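Local structure of neural-cadherin (Drosophila melanogaster, 3UBH) at residues 362-367 with 394-399; 327-332 with 408-413. The protein mediates calcium-dependent cell-cell adhesion, preferentially through homophilic binding of its extracellular cadherin domains. All coordinates share one frame; numbering follows the deposited sequence.

Contact 1: 362-367 with 394-399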
loop_
_atom_site.group_PDB
_atom_site.type_symbol
_atom_site.label_atom_id
_atom_site.label_comp_id
_atom_site.label_asym_id
_atom_site.label_seq_id
_atom_site.Cartn_x
_atom_site.Cartn_y
_atom_site.Cartn_z
ATOM N N TYR A 362 12.804 23.013 22.818
ATOM C CA TYR A 362 13.918 23.840 23.301
ATOM C C TYR A 362 14.541 23.307 24.585
ATOM O O TYR A 362 13.834 22.908 25.521
ATOM C CB TYR A 362 13.481 25.282 23.541
ATOM C CG TYR A 362 13.119 26.063 22.305
ATOM C CD1 TYR A 362 11.787 26.313 21.983
ATOM C CD2 TYR A 362 14.104 26.563 21.458
ATOM C CE1 TYR A 362 11.441 27.035 20.846
ATOM C CE2 TYR A 362 13.760 27.292 20.309
ATOM C CZ TYR A 362 12.427 27.520 20.014
ATOM O OH TYR A 362 12.083 28.240 18.894
ATOM N N LEU A 363 15.872 23.320 24.627
ATOM C CA LEU A 363 16.620 22.919 25.816
ATOM C C LEU A 363 17.641 23.988 26.216
ATOM O O LEU A 363 17.966 24.887 25.434
ATOM C CB LEU A 363 17.326 21.574 25.592
ATOM C CG LEU A 363 16.602 20.453 24.839
ATOM C CD1 LEU A 363 17.582 19.349 24.463
ATOM C CD2 LEU A 363 15.469 19.887 25.653
ATOM N N VAL A 364 18.151 23.869 27.437
ATOM C CA VAL A 364 19.145 24.795 27.968
ATOM C C VAL A 364 20.200 24.006 28.755
ATOM O O VAL A 364 19.856 23.097 29.512
ATOM C CB VAL A 364 18.442 25.860 28.819
ATOM C CG1 VAL A 364 19.355 26.414 29.865
ATOM C CG2 VAL A 364 17.910 26.973 27.923
ATOM N N SER A 365 21.478 24.335 28.558
ATOM C CA SER A 365 22.580 23.553 29.143
ATOM C C SER A 365 22.880 23.880 30.614
ATOM O O SER A 365 23.587 23.130 31.306
ATOM C CB SER A 365 23.845 23.712 28.301
ATOM O OG SER A 365 24.342 25.033 28.367
ATOM N N ASP A 366 22.333 24.993 31.091
ATOM C CA ASP A 366 22.557 25.454 32.455
ATOM C C ASP A 366 21.267 25.338 33.268
ATOM O O ASP A 366 20.321 26.106 33.051
ATOM C CB ASP A 366 23.017 26.912 32.419
ATOM C CG ASP A 366 23.804 27.314 33.644
ATOM O OD1 ASP A 366 23.389 26.979 34.772
ATOM O OD2 ASP A 366 24.838 27.987 33.463
ATOM N N ASP A 367 21.239 24.408 34.224
ATOM C CA ASP A 367 20.023 24.178 35.009
ATOM C C ASP A 367 19.599 25.359 35.922
ATOM O O ASP A 367 18.633 25.253 36.679
ATOM C CB ASP A 367 20.066 22.819 35.745
ATOM C CG ASP A 367 21.147 22.745 36.831
ATOM O OD1 ASP A 367 21.309 21.646 37.416
ATOM O OD2 ASP A 367 21.823 23.765 37.127
ATOM N N PHE A 394 25.669 30.104 28.616
ATOM C CA PHE A 394 25.177 28.761 28.322
ATOM C C PHE A 394 24.589 28.605 26.914
ATOM O O PHE A 394 24.483 29.564 26.148
ATOM C CB PHE A 394 24.133 28.353 29.358
ATOM C CG PHE A 394 22.898 29.217 29.346
ATOM C CD1 PHE A 394 21.796 28.876 28.548
ATOM C CD2 PHE A 394 22.832 30.369 30.119
ATOM C CE1 PHE A 394 20.656 29.660 28.539
ATOM C CE2 PHE A 394 21.697 31.156 30.112
ATOM C CZ PHE A 394 20.603 30.800 29.323
ATOM N N ILE A 395 24.167 27.388 26.605
ATOM C CA ILE A 395 23.740 27.049 25.267
ATOM C C ILE A 395 22.260 26.674 25.240
ATOM O O ILE A 395 21.794 25.905 26.089
ATOM C CB ILE A 395 24.624 25.914 24.703
ATOM C CG1 ILE A 395 26.080 26.382 24.678
ATOM C CG2 ILE A 395 24.164 25.508 23.309
ATOM C CD1 ILE A 395 27.061 25.380 24.143
ATOM N N VAL A 396 21.529 27.252 24.288
ATOM C CA VAL A 396 20.170 26.820 23.952
ATOM C C VAL A 396 20.231 25.888 22.757
ATOM O O VAL A 396 20.919 26.161 21.751
ATOM C CB VAL A 396 19.258 27.956 23.457
ATOM C CG1 VAL A 396 17.901 27.871 24.132
ATOM C CG2 VAL A 396 19.896 29.290 23.652
ATOM N N THR A 397 19.474 24.807 22.848
ATOM C CA THR A 397 19.331 23.918 21.727
ATOM C C THR A 397 17.910 24.076 21.252
ATOM O O THR A 397 17.013 24.237 22.079
ATOM C CB THR A 397 19.604 22.473 22.142
ATOM O OG1 THR A 397 20.896 22.403 22.760
ATOM C CG2 THR A 397 19.561 21.548 20.933
ATOM N N ALA A 398 17.726 24.101 19.929
ATOM C CA ALA A 398 16.419 23.848 19.311
ATOM C C ALA A 398 16.502 22.544 18.511
ATOM O O ALA A 398 17.259 22.433 17.533
ATOM C CB ALA A 398 15.983 25.000 18.437
ATOM N N LYS A 399 15.727 21.561 18.955
ATOM C CA LYS A 399 15.837 20.179 18.498
ATOM C C LYS A 399 14.532 19.825 17.805
ATOM O O LYS A 399 13.459 19.974 18.407
ATOM C CB LYS A 399 16.027 19.293 19.729
ATOM C CG LYS A 399 16.328 17.828 19.504
ATOM C CD LYS A 399 15.838 17.026 20.718
ATOM C CE LYS A 399 16.969 16.260 21.412
ATOM N NZ LYS A 399 17.403 15.020 20.699
#
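Phe394 meets the chain of 362-367 where it leaves the sheet: its CB lies 3.6 Å from CB of Asp366, and ring atoms CD1 and CE1 come obliquely to the CG1 methyl of Val364. CG of Phe394 stands between the backbone N and the carbonyl carbon (chi1 63°), a torsion that turns the ring to the buried side of the strand, where Phe369 stacks on it. The Asp366 side chain meets Phe394 through its own CB, near CB and CG of the phenylalanine, with the carboxylate plane steeply inclined to the ring, 78° between them. At Ile395 the backbone is bonded through both its N and its O to one residue, Ser365. The amide of Ile395 gives its hydrogen to Ser365 OG at 2.9 Å, a nearly straight bond, while its carbonyl accepts Ser365 N; the hydroxyl thus takes the place of a main-chain acceptor just past the end of strand 360-364. This strand is one of the two edge strands of the mixed four-stranded sheet of a cadherin domain, an immunoglobulin-like Greek-key sandwich, and its part 362-364 runs antiparallel to 394-399 at 160°. Val396 is paired with Val364 without direct backbone bonds between them; its CG1 lies 3.9 Å from Val364 CG2 and close to the Leu363 carbonyl. Thr397 and Leu363 form the hydrogen-bonded pair, Leu363 N to Thr397 O measuring 2.9 Å and Thr397 N to Leu363 O 3.0 Å. Ala398 CB then touches Tyr362 CE2 at 3.7 Å, on the same face as the valines, where Phe324 packs against both residues and the tyrosine OH is hydrogen-bonded to the backbone N of Ala349.

Contact 2: 327-332 with 408-413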
loop_
_atom_site.group_PDB
_atom_site.type_symbol
_atom_site.label_atom_id
_atom_site.label_comp_id
_atom_site.label_asym_id
_atom_site.label_seq_id
_atom_site.Cartn_x
_atom_site.Cartn_y
_atom_site.Cartn_z
ATOM N N PRO A 327 22.598 34.809 15.917
ATOM C CA PRO A 327 23.714 33.892 16.205
ATOM C C PRO A 327 23.983 33.705 17.700
ATOM O O PRO A 327 24.583 32.715 18.100
ATOM C CB PRO A 327 24.910 34.568 15.527
ATOM C CG PRO A 327 24.561 36.011 15.487
ATOM C CD PRO A 327 23.067 36.094 15.363
ATOM N N ASP A 328 23.576 34.668 18.512
ATOM C CA ASP A 328 23.677 34.539 19.971
ATOM C C ASP A 328 22.746 35.521 20.670
ATOM O O ASP A 328 22.308 36.501 20.074
ATOM C CB ASP A 328 25.122 34.687 20.470
ATOM C CG ASP A 328 25.748 35.990 20.059
ATOM O OD1 ASP A 328 25.902 36.877 20.939
ATOM O OD2 ASP A 328 26.085 36.123 18.861
ATOM N N TYR A 329 22.423 35.232 21.922
ATOM C CA TYR A 329 21.464 36.031 22.664
ATOM C C TYR A 329 22.068 36.538 23.962
ATOM O O TYR A 329 22.848 35.842 24.625
ATOM C CB TYR A 329 20.197 35.223 22.947
ATOM C CG TYR A 329 19.466 34.771 21.707
ATOM C CD1 TYR A 329 19.834 33.600 21.042
ATOM C CD2 TYR A 329 18.402 35.511 21.198
ATOM C CE1 TYR A 329 19.165 33.186 19.887
ATOM C CE2 TYR A 329 17.721 35.103 20.056
ATOM C CZ TYR A 329 18.108 33.942 19.400
ATOM O OH TYR A 329 17.438 33.546 18.256
ATOM N N GLN A 330 21.680 37.749 24.328
ATOM C CA GLN A 330 22.284 38.456 25.432
ATOM C C GLN A 330 21.205 39.252 26.162
ATOM O O GLN A 330 20.431 39.967 25.532
ATOM C CB GLN A 330 23.318 39.404 24.852
ATOM C CG GLN A 330 24.414 39.809 25.778
ATOM C CD GLN A 330 25.412 40.722 25.100
ATOM O OE1 GLN A 330 25.459 40.802 23.872
ATOM N NE2 GLN A 330 26.224 41.404 25.893
ATOM N N ALA A 331 21.144 39.125 27.483
ATOM C CA ALA A 331 20.264 39.982 28.297
ATOM C C ALA A 331 21.116 40.715 29.321
ATOM O O ALA A 331 22.036 40.134 29.892
ATOM C CB ALA A 331 19.180 39.173 28.977
ATOM N N HIS A 332 20.816 41.990 29.535
ATOM C CA HIS A 332 21.607 42.831 30.429
ATOM C C HIS A 332 20.823 43.298 31.644
ATOM O O HIS A 332 19.597 43.159 31.695
ATOM C CB HIS A 332 22.106 44.063 29.682
ATOM C CG HIS A 332 23.413 43.863 28.991
ATOM N ND1 HIS A 332 24.625 44.031 29.632
ATOM C CD2 HIS A 332 23.702 43.517 27.711
ATOM C CE1 HIS A 332 25.606 43.797 28.776
ATOM N NE2 HIS A 332 25.072 43.482 27.604
ATOM N N GLY A 408 19.809 22.729 16.330
ATOM C CA GLY A 408 20.374 24.069 16.230
ATOM C C GLY A 408 20.816 24.553 17.608
ATOM O O GLY A 408 20.171 24.251 18.622
ATOM N N VAL A 409 21.920 25.297 17.652
ATOM C CA VAL A 409 22.436 25.811 18.917
ATOM C C VAL A 409 22.882 27.276 18.853
ATOM O O VAL A 409 23.312 27.768 17.798
ATOM C CB VAL A 409 23.586 24.942 19.442
ATOM C CG1 VAL A 409 23.054 23.673 20.124
ATOM C CG2 VAL A 409 24.513 24.598 18.312
ATOM N N ALA A 410 22.771 27.960 19.997
ATOM C CA ALA A 410 23.217 29.358 20.153
ATOM C C ALA A 410 23.679 29.663 21.580
ATOM O O ALA A 410 23.179 29.090 22.552
ATOM C CB ALA A 410 22.123 30.328 19.740
ATOM N N THR A 411 24.646 30.567 21.690
ATOM C CA THR A 411 25.133 31.022 22.985
ATOM C C THR A 411 24.081 31.947 23.604
ATOM O O THR A 411 23.426 32.709 22.886
ATOM C CB THR A 411 26.466 31.771 22.809
ATOM O OG1 THR A 411 27.397 30.939 22.093
ATOM C CG2 THR A 411 27.050 32.175 24.150
ATOM N N VAL A 412 23.910 31.863 24.924
ATOM C CA VAL A 412 23.142 32.863 25.676
ATOM C C VAL A 412 23.985 33.420 26.824
ATOM O O VAL A 412 24.603 32.655 27.584
ATOM C CB VAL A 412 21.833 32.292 26.238
ATOM C CG1 VAL A 412 21.076 33.346 27.041
ATOM C CG2 VAL A 412 20.970 31.815 25.126
ATOM N N ARG A 413 24.006 34.751 26.930
ATOM C CA ARG A 413 24.733 35.439 27.992
ATOM C C ARG A 413 23.726 36.167 28.854
ATOM O O ARG A 413 22.875 36.916 28.346
ATOM C CB ARG A 413 25.757 36.436 27.423
ATOM C CG ARG A 413 26.873 35.816 26.560
ATOM C CD ARG A 413 27.940 36.825 26.089
ATOM N NE ARG A 413 27.452 37.875 25.187
ATOM C CZ ARG A 413 27.170 37.721 23.892
ATOM N NH1 ARG A 413 27.304 36.544 23.289
ATOM N NH2 ARG A 413 26.729 38.755 23.185
#
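Asp328 OD1 is gripped by both terminal nitrogens of the Arg413 guanidinium. Arg413 NH1 makes the firmer bond of this salt bridge, 2.8 Å to Asp328 OD1, and the weak one comes from NH2 at 3.0 Å. The oxygen lies near the guanidinium plane, at its edge, yet the arginine meets it from above the carboxylate plane; the two planes are 44° apart. Arg413 NH2 also approaches Gln330 OE1 in a weak bond, too short to be trusted in detail, and the extended glutamine chain passes its CG and CD alongside NE and NH2. The bend of the arginine at chi3 (-64°) brings the guanidinium back over the neighbouring strand. A leucine in place of Arg413 would probably leave the Asp328 carboxylate without its countercharge here and Gln330 CG without the arginine packed alongside it. Beneath these side chains, 328-332 and 408-413 run parallel, 7° between their axes: in this Greek-key cadherin domain the later part of the divided first strand pairs with the last strand, which makes the sheet mixed. Alternate residues of 328-332 make the bonds, Tyr329 through both N and O and Ala331 through N: Tyr329 N bonds Thr411 O at 2.9 Å, Arg413 N returns to Tyr329 O at 2.8 Å in the carbonyl plane, and Ala331 N reaches Arg413 O at 2.9 Å. The face away from Arg413 carries Tyr329, whose CB meets Val412 CG2 and whose ring edge, at CE1, comes 4.1 Å from Ala410 CB. Leu345 and Val347 of strand 343-350 pack against Tyr329, and its hydroxyl is hydrogen-bonded to the backbone N of Leu326.

In the fold
Contacts 1 and 2 belong to one sheet, ordered 328-335, 407-417, 391-400, 360-364, with centres about 10 Å apart. Strands 391-400 and 407-417, consecutive in the chain, join them: Phe394 O to Val412 N at 2.7 Å and Ala398 N to Gly408 O at 2.8 Å are probable hydrogen bonds. Contact 2 pairs the outer strand 328-335, contact 1 the opposite outer strand 360-364. In chain order contact 1 is nested, 362-399 lying between 332 and 408. Val396 and Val412 pack on the buried face, which Phe324 also lines. A calcium ion lies about 9 Å from the Lys399 side chain; such sites sit between cadherin domains, and both contacts are in the last of this piece's four.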